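Local coordinates for cytosine deaminase (Klebsiella pneumoniae, PDB 4R85), which hydrolytically deaminates 5-methylcytosine and probably cytosine, as an iron-containing member of the amidohydrolase family, at residues Glu295-Gln307 with Arg343-Ala355. Sequence-based numbering, arbitrary orientation.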
loop_
_atom_site.group_PDB
_atom_site.type_symbol
_atom_site.label_atom_id
_atom_site.label_comp_id
_atom_site.label_asym_id
_atom_site.label_seq_id
_atom_site.Cartn_x
_atom_site.Cartn_y
_atom_site.Cartn_z
ATOM N N GLU A 295 -7.114 -0.817 -18.311
ATOM C CA GLU A 295 -7.521 -1.074 -19.682
ATOM C C GLU A 295 -8.958 -1.638 -19.763
ATOM O O GLU A 295 -9.749 -1.238 -20.632
ATOM C CB GLU A 295 -6.498 -2.005 -20.350
ATOM C CG GLU A 295 -5.097 -1.375 -20.570
ATOM C CD GLU A 295 -4.261 -1.184 -19.283
ATOM O OE1 GLU A 295 -4.542 -1.834 -18.247
ATOM O OE2 GLU A 295 -3.296 -0.377 -19.319
ATOM N N LEU A 296 -9.297 -2.559 -18.863
ATOM C CA LEU A 296 -10.686 -3.019 -18.754
ATOM C C LEU A 296 -11.646 -1.842 -18.499
ATOM O O LEU A 296 -12.672 -1.701 -19.167
ATOM C CB LEU A 296 -10.823 -4.030 -17.619
ATOM C CG LEU A 296 -10.093 -5.348 -17.876
ATOM C CD1 LEU A 296 -9.853 -6.113 -16.571
ATOM C CD2 LEU A 296 -10.901 -6.182 -18.854
ATOM N N ASP A 297 -11.301 -1.007 -17.525
ATOM C CA ASP A 297 -12.164 0.107 -17.138
ATOM C C ASP A 297 -12.340 1.112 -18.285
ATOM O O ASP A 297 -13.447 1.588 -18.536
ATOM C CB ASP A 297 -11.603 0.799 -15.888
ATOM C CG ASP A 297 -12.405 2.027 -15.488
ATOM O OD1 ASP A 297 -11.956 3.160 -15.786
ATOM O OD2 ASP A 297 -13.486 1.864 -14.880
ATOM N N ARG A 298 -11.250 1.427 -18.978
ATOM C CA ARG A 298 -11.312 2.308 -20.139
ATOM C C ARG A 298 -12.175 1.740 -21.252
ATOM O O ARG A 298 -12.790 2.490 -22.009
ATOM C CB ARG A 298 -9.909 2.650 -20.653
ATOM C CG ARG A 298 -9.120 3.492 -19.672
ATOM C CD ARG A 298 -7.819 4.039 -20.252
ATOM N NE ARG A 298 -6.954 4.522 -19.180
ATOM C CZ ARG A 298 -5.832 3.920 -18.789
ATOM N NH1 ARG A 298 -5.416 2.820 -19.407
ATOM N NH2 ARG A 298 -5.115 4.432 -17.792
ATOM N N ALA A 299 -12.226 0.415 -21.335
ATOM C CA ALA A 299 -13.034 -0.274 -22.336
ATOM C C ALA A 299 -14.515 -0.317 -21.946
ATOM O O ALA A 299 -15.342 -0.816 -22.703
ATOM C CB ALA A 299 -12.504 -1.697 -22.558
ATOM N N GLY A 300 -14.844 0.201 -20.767
ATOM C CA GLY A 300 -16.224 0.209 -20.307
ATOM C C GLY A 300 -16.633 -1.092 -19.624
ATOM O O GLY A 300 -17.812 -1.395 -19.489
ATOM N N ILE A 301 -15.647 -1.866 -19.194
ATOM C CA ILE A 301 -15.898 -3.165 -18.571
ATOM C C ILE A 301 -15.823 -2.955 -17.063
ATOM O O ILE A 301 -14.937 -2.259 -16.577
ATOM C CB ILE A 301 -14.863 -4.186 -19.066
ATOM C CG1 ILE A 301 -15.111 -4.495 -20.552
ATOM C CG2 ILE A 301 -14.865 -5.474 -18.218
ATOM C CD1 ILE A 301 -13.965 -5.231 -21.221
ATOM N N ASN A 302 -16.779 -3.510 -16.327
ATOM C CA ASN A 302 -16.812 -3.318 -14.881
ATOM C C ASN A 302 -15.707 -4.096 -14.175
ATOM O O ASN A 302 -15.642 -5.316 -14.289
ATOM C CB ASN A 302 -18.152 -3.754 -14.311
ATOM C CG ASN A 302 -18.332 -3.313 -12.874
ATOM O OD1 ASN A 302 -18.152 -2.141 -12.553
ATOM N ND2 ASN A 302 -18.667 -4.252 -12.000
ATOM N N VAL A 303 -14.860 -3.388 -13.432
ATOM C CA VAL A 303 -13.776 -4.033 -12.678
ATOM C C VAL A 303 -13.723 -3.423 -11.272
ATOM O O VAL A 303 -14.098 -2.265 -11.074
ATOM C CB VAL A 303 -12.410 -3.903 -13.427
ATOM C CG1 VAL A 303 -12.035 -2.435 -13.622
ATOM C CG2 VAL A 303 -11.284 -4.664 -12.712
ATOM N N CYS A 304 -13.309 -4.206 -10.285
ATOM C CA CYS A 304 -13.207 -3.681 -8.930
ATOM C C CYS A 304 -12.085 -4.361 -8.148
ATOM O O CYS A 304 -11.474 -5.300 -8.648
ATOM C CB CYS A 304 -14.548 -3.818 -8.212
ATOM S SG CYS A 304 -15.073 -5.529 -8.018
ATOM N N PHE A 305 -11.807 -3.872 -6.940
ATOM C CA PHE A 305 -10.705 -4.393 -6.119
ATOM C C PHE A 305 -11.208 -5.141 -4.892
ATOM O O PHE A 305 -12.261 -4.812 -4.343
ATOM C CB PHE A 305 -9.801 -3.259 -5.640
ATOM C CG PHE A 305 -8.996 -2.608 -6.723
ATOM C CD1 PHE A 305 -8.193 -3.369 -7.561
ATOM C CD2 PHE A 305 -9.037 -1.225 -6.904
ATOM C CE1 PHE A 305 -7.439 -2.772 -8.565
ATOM C CE2 PHE A 305 -8.280 -0.614 -7.904
ATOM C CZ PHE A 305 -7.485 -1.392 -8.738
ATOM N N ALA A 306 -10.434 -6.130 -4.445
ATOM C CA ALA A 306 -10.827 -6.925 -3.295
ATOM C C ALA A 306 -9.614 -7.333 -2.466
ATOM O O ALA A 306 -8.491 -7.356 -2.961
ATOM C CB ALA A 306 -11.580 -8.166 -3.751
ATOM N N GLN A 307 -9.854 -7.664 -1.202
ATOM C CA GLN A 307 -8.778 -8.071 -0.299
ATOM C C GLN A 307 -8.288 -9.506 -0.500
ATOM O O GLN A 307 -7.102 -9.764 -0.345
ATOM C CB GLN A 307 -9.186 -7.846 1.165
ATOM C CG GLN A 307 -9.391 -6.365 1.488
ATOM C CD GLN A 307 -9.990 -6.121 2.852
ATOM O OE1 GLN A 307 -9.307 -6.229 3.868
ATOM N NE2 GLN A 307 -11.268 -5.778 2.882
ATOM N N ARG A 343 -12.341 9.724 -9.281
ATOM C CA ARG A 343 -13.432 8.738 -9.243
ATOM C C ARG A 343 -12.979 7.366 -8.727
ATOM O O ARG A 343 -13.664 6.363 -8.951
ATOM C CB ARG A 343 -14.088 8.583 -10.633
ATOM C CG ARG A 343 -13.128 8.355 -11.819
ATOM C CD ARG A 343 -12.461 6.975 -11.835
ATOM N NE ARG A 343 -13.433 5.891 -11.970
ATOM C CZ ARG A 343 -13.436 5.011 -12.965
ATOM N NH1 ARG A 343 -14.375 4.070 -13.020
ATOM N NH2 ARG A 343 -12.496 5.066 -13.903
ATOM N N CYS A 344 -11.831 7.309 -8.057
ATOM C CA CYS A 344 -11.254 6.007 -7.680
ATOM C C CYS A 344 -12.107 5.213 -6.695
ATOM O O CYS A 344 -11.961 3.987 -6.580
ATOM C CB CYS A 344 -9.834 6.165 -7.127
ATOM S SG CYS A 344 -9.739 7.088 -5.570
ATOM N N LEU A 345 -13.011 5.879 -5.985
ATOM C CA LEU A 345 -13.851 5.129 -5.043
ATOM C C LEU A 345 -14.832 4.175 -5.745
ATOM O O LEU A 345 -15.359 3.243 -5.112
ATOM C CB LEU A 345 -14.578 6.060 -4.059
ATOM C CG LEU A 345 -13.697 6.684 -2.967
ATOM C CD1 LEU A 345 -14.512 7.602 -2.048
ATOM C CD2 LEU A 345 -12.963 5.601 -2.159
ATOM N N ASP A 346 -15.058 4.394 -7.043
ATOM C CA ASP A 346 -15.830 3.455 -7.869
ATOM C C ASP A 346 -15.389 2.000 -7.665
ATOM O O ASP A 346 -16.214 1.083 -7.650
ATOM C CB ASP A 346 -15.652 3.752 -9.361
ATOM C CG ASP A 346 -16.373 5.010 -9.826
ATOM O OD1 ASP A 346 -17.181 5.598 -9.068
ATOM O OD2 ASP A 346 -16.130 5.394 -10.992
ATOM N N PHE A 347 -14.084 1.790 -7.543
ATOM C CA PHE A 347 -13.518 0.438 -7.556
ATOM C C PHE A 347 -13.732 -0.349 -6.271
ATOM O O PHE A 347 -13.468 -1.556 -6.230
ATOM C CB PHE A 347 -12.032 0.484 -7.930
ATOM C CG PHE A 347 -11.789 1.099 -9.281
ATOM C CD1 PHE A 347 -12.179 0.431 -10.434
ATOM C CD2 PHE A 347 -11.213 2.353 -9.397
ATOM C CE1 PHE A 347 -11.985 0.997 -11.687
ATOM C CE2 PHE A 347 -11.016 2.925 -10.642
ATOM C CZ PHE A 347 -11.399 2.248 -11.789
ATOM N N VAL A 348 -14.212 0.328 -5.228
ATOM C CA VAL A 348 -14.476 -0.339 -3.955
ATOM C C VAL A 348 -15.882 -0.060 -3.432
ATOM O O VAL A 348 -16.209 -0.411 -2.299
ATOM C CB VAL A 348 -13.448 0.041 -2.895
ATOM C CG1 VAL A 348 -12.050 -0.412 -3.345
ATOM C CG2 VAL A 348 -13.489 1.535 -2.639
ATOM N N THR A 349 -16.704 0.581 -4.259
ATOM C CA THR A 349 -18.112 0.782 -3.940
ATOM C C THR A 349 -19.016 0.365 -5.112
ATOM O O THR A 349 -19.403 -0.803 -5.225
ATOM C CB THR A 349 -18.431 2.261 -3.491
ATOM O OG1 THR A 349 -18.060 3.186 -4.522
ATOM C CG2 THR A 349 -17.705 2.608 -2.183
ATOM N N ASP A 350 -19.351 1.323 -5.972
ATOM C CA ASP A 350 -20.270 1.100 -7.094
ATOM C C ASP A 350 -19.957 -0.113 -7.962
ATOM O O ASP A 350 -20.854 -0.901 -8.268
ATOM C CB ASP A 350 -20.337 2.335 -8.009
ATOM C CG ASP A 350 -20.823 3.582 -7.289
ATOM O OD1 ASP A 350 -21.341 3.474 -6.154
ATOM O OD2 ASP A 350 -20.695 4.679 -7.876
ATOM N N ASN A 351 -18.701 -0.253 -8.386
ATOM C CA ASN A 351 -18.358 -1.314 -9.324
ATOM C C ASN A 351 -18.465 -2.674 -8.642
ATOM O O ASN A 351 -18.884 -3.661 -9.244
ATOM C CB ASN A 351 -16.940 -1.127 -9.852
ATOM C CG ASN A 351 -16.803 0.093 -10.738
ATOM O OD1 ASN A 351 -17.717 0.915 -10.836
ATOM N ND2 ASN A 351 -15.656 0.213 -11.401
ATOM N N SER A 352 -18.058 -2.714 -7.381
ATOM C CA SER A 352 -18.157 -3.930 -6.581
ATOM C C SER A 352 -19.620 -4.326 -6.335
ATOM O O SER A 352 -19.973 -5.510 -6.392
ATOM C CB SER A 352 -17.420 -3.729 -5.260
ATOM O OG SER A 352 -16.066 -3.399 -5.495
ATOM N N ALA A 353 -20.472 -3.342 -6.067
ATOM C CA ALA A 353 -21.898 -3.621 -5.904
ATOM C C ALA A 353 -22.502 -4.200 -7.186
ATOM O O ALA A 353 -23.391 -5.041 -7.137
ATOM C CB ALA A 353 -22.657 -2.371 -5.471
ATOM N N ARG A 354 -22.015 -3.739 -8.334
ATOM C CA ARG A 354 -22.495 -4.258 -9.610
ATOM C C ARG A 354 -22.077 -5.718 -9.804
ATOM O O ARG A 354 -22.848 -6.530 -10.319
ATOM C CB ARG A 354 -21.965 -3.402 -10.756
ATOM C CG ARG A 354 -22.425 -3.848 -12.129
ATOM C CD ARG A 354 -22.022 -2.815 -13.186
ATOM N NE ARG A 354 -22.114 -3.358 -14.539
ATOM C CZ ARG A 354 -21.638 -2.758 -15.627
ATOM N NH1 ARG A 354 -21.016 -1.587 -15.533
ATOM N NH2 ARG A 354 -21.772 -3.339 -16.812
ATOM N N ALA A 355 -20.854 -6.042 -9.396
ATOM C CA ALA A 355 -20.343 -7.412 -9.493
ATOM C C ALA A 355 -21.192 -8.346 -8.635
ATOM O O ALA A 355 -21.448 -9.491 -9.001
ATOM C CB ALA A 355 -18.886 -7.464 -9.069
HETATM O O HOH W 1 -18.587 -0.278 -16.890
HETATM O O HOH W 2 -14.465 -3.460 -3.453
#
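At the edge of the Arg-343 guanidinium lies the carboxylate of Asp-297, while Phe-347 CZ sits off-centre over one guanidinium face; Asp-297 CG and Val-303 O lie in turn at the edge of the Phe-347 ring. The grip on Asp-297 is end-on: Arg-343 NH2 to OD1 is 2.7 Å and NH1 to OD2 3.0 Å, both on the syn side, although carboxylate and guanidinium are twisted 43° apart. Arg-343 bends at chi2 and chi3, which folds the guanidinium back so that NE and NH1 also hold OD2 of Asp-346 side-on. Asp-346 has a further partner in Arg-9, and the network probably disperses the charge of both acids. The second guanidinium, that of Arg-354, covers Asn-302 differently: its extended chain slides antiparallel past the amide, planes 17° apart, with Asn-302 CB over one face.

Strand 303-305 pairs with strand 266-269 as the last parallel strand of the amidohydrolase TIM barrel, and helix 350-355 crosses it steeply, with axes 7.1 Å apart. Two asparagines tie the two segments together reciprocally. Asn-302 ND2 donates almost straight (176°) to Asn-351 O at 2.8 Å, on the opposite face of that carbonyl from Ala-355 N; Asn-351 ND2 donates to Val-303 O at 2.9 Å, in the carbonyl plane. Two residues on from Val-303, Phe-305 N bonds to Phe-347 O at 2.9 Å, so the strand's backbone is held by the 3-10 turn 344-347 as well. The Phe-305 and Phe-347 side chains run alongside each other with their rings oblique, Phe-305 CD2 3.6 Å from Phe-347 CB. Beyond them a water bridges Phe-305 O and Ser-352 OG, donating to the carbonyl and accepting from the hydroxyl.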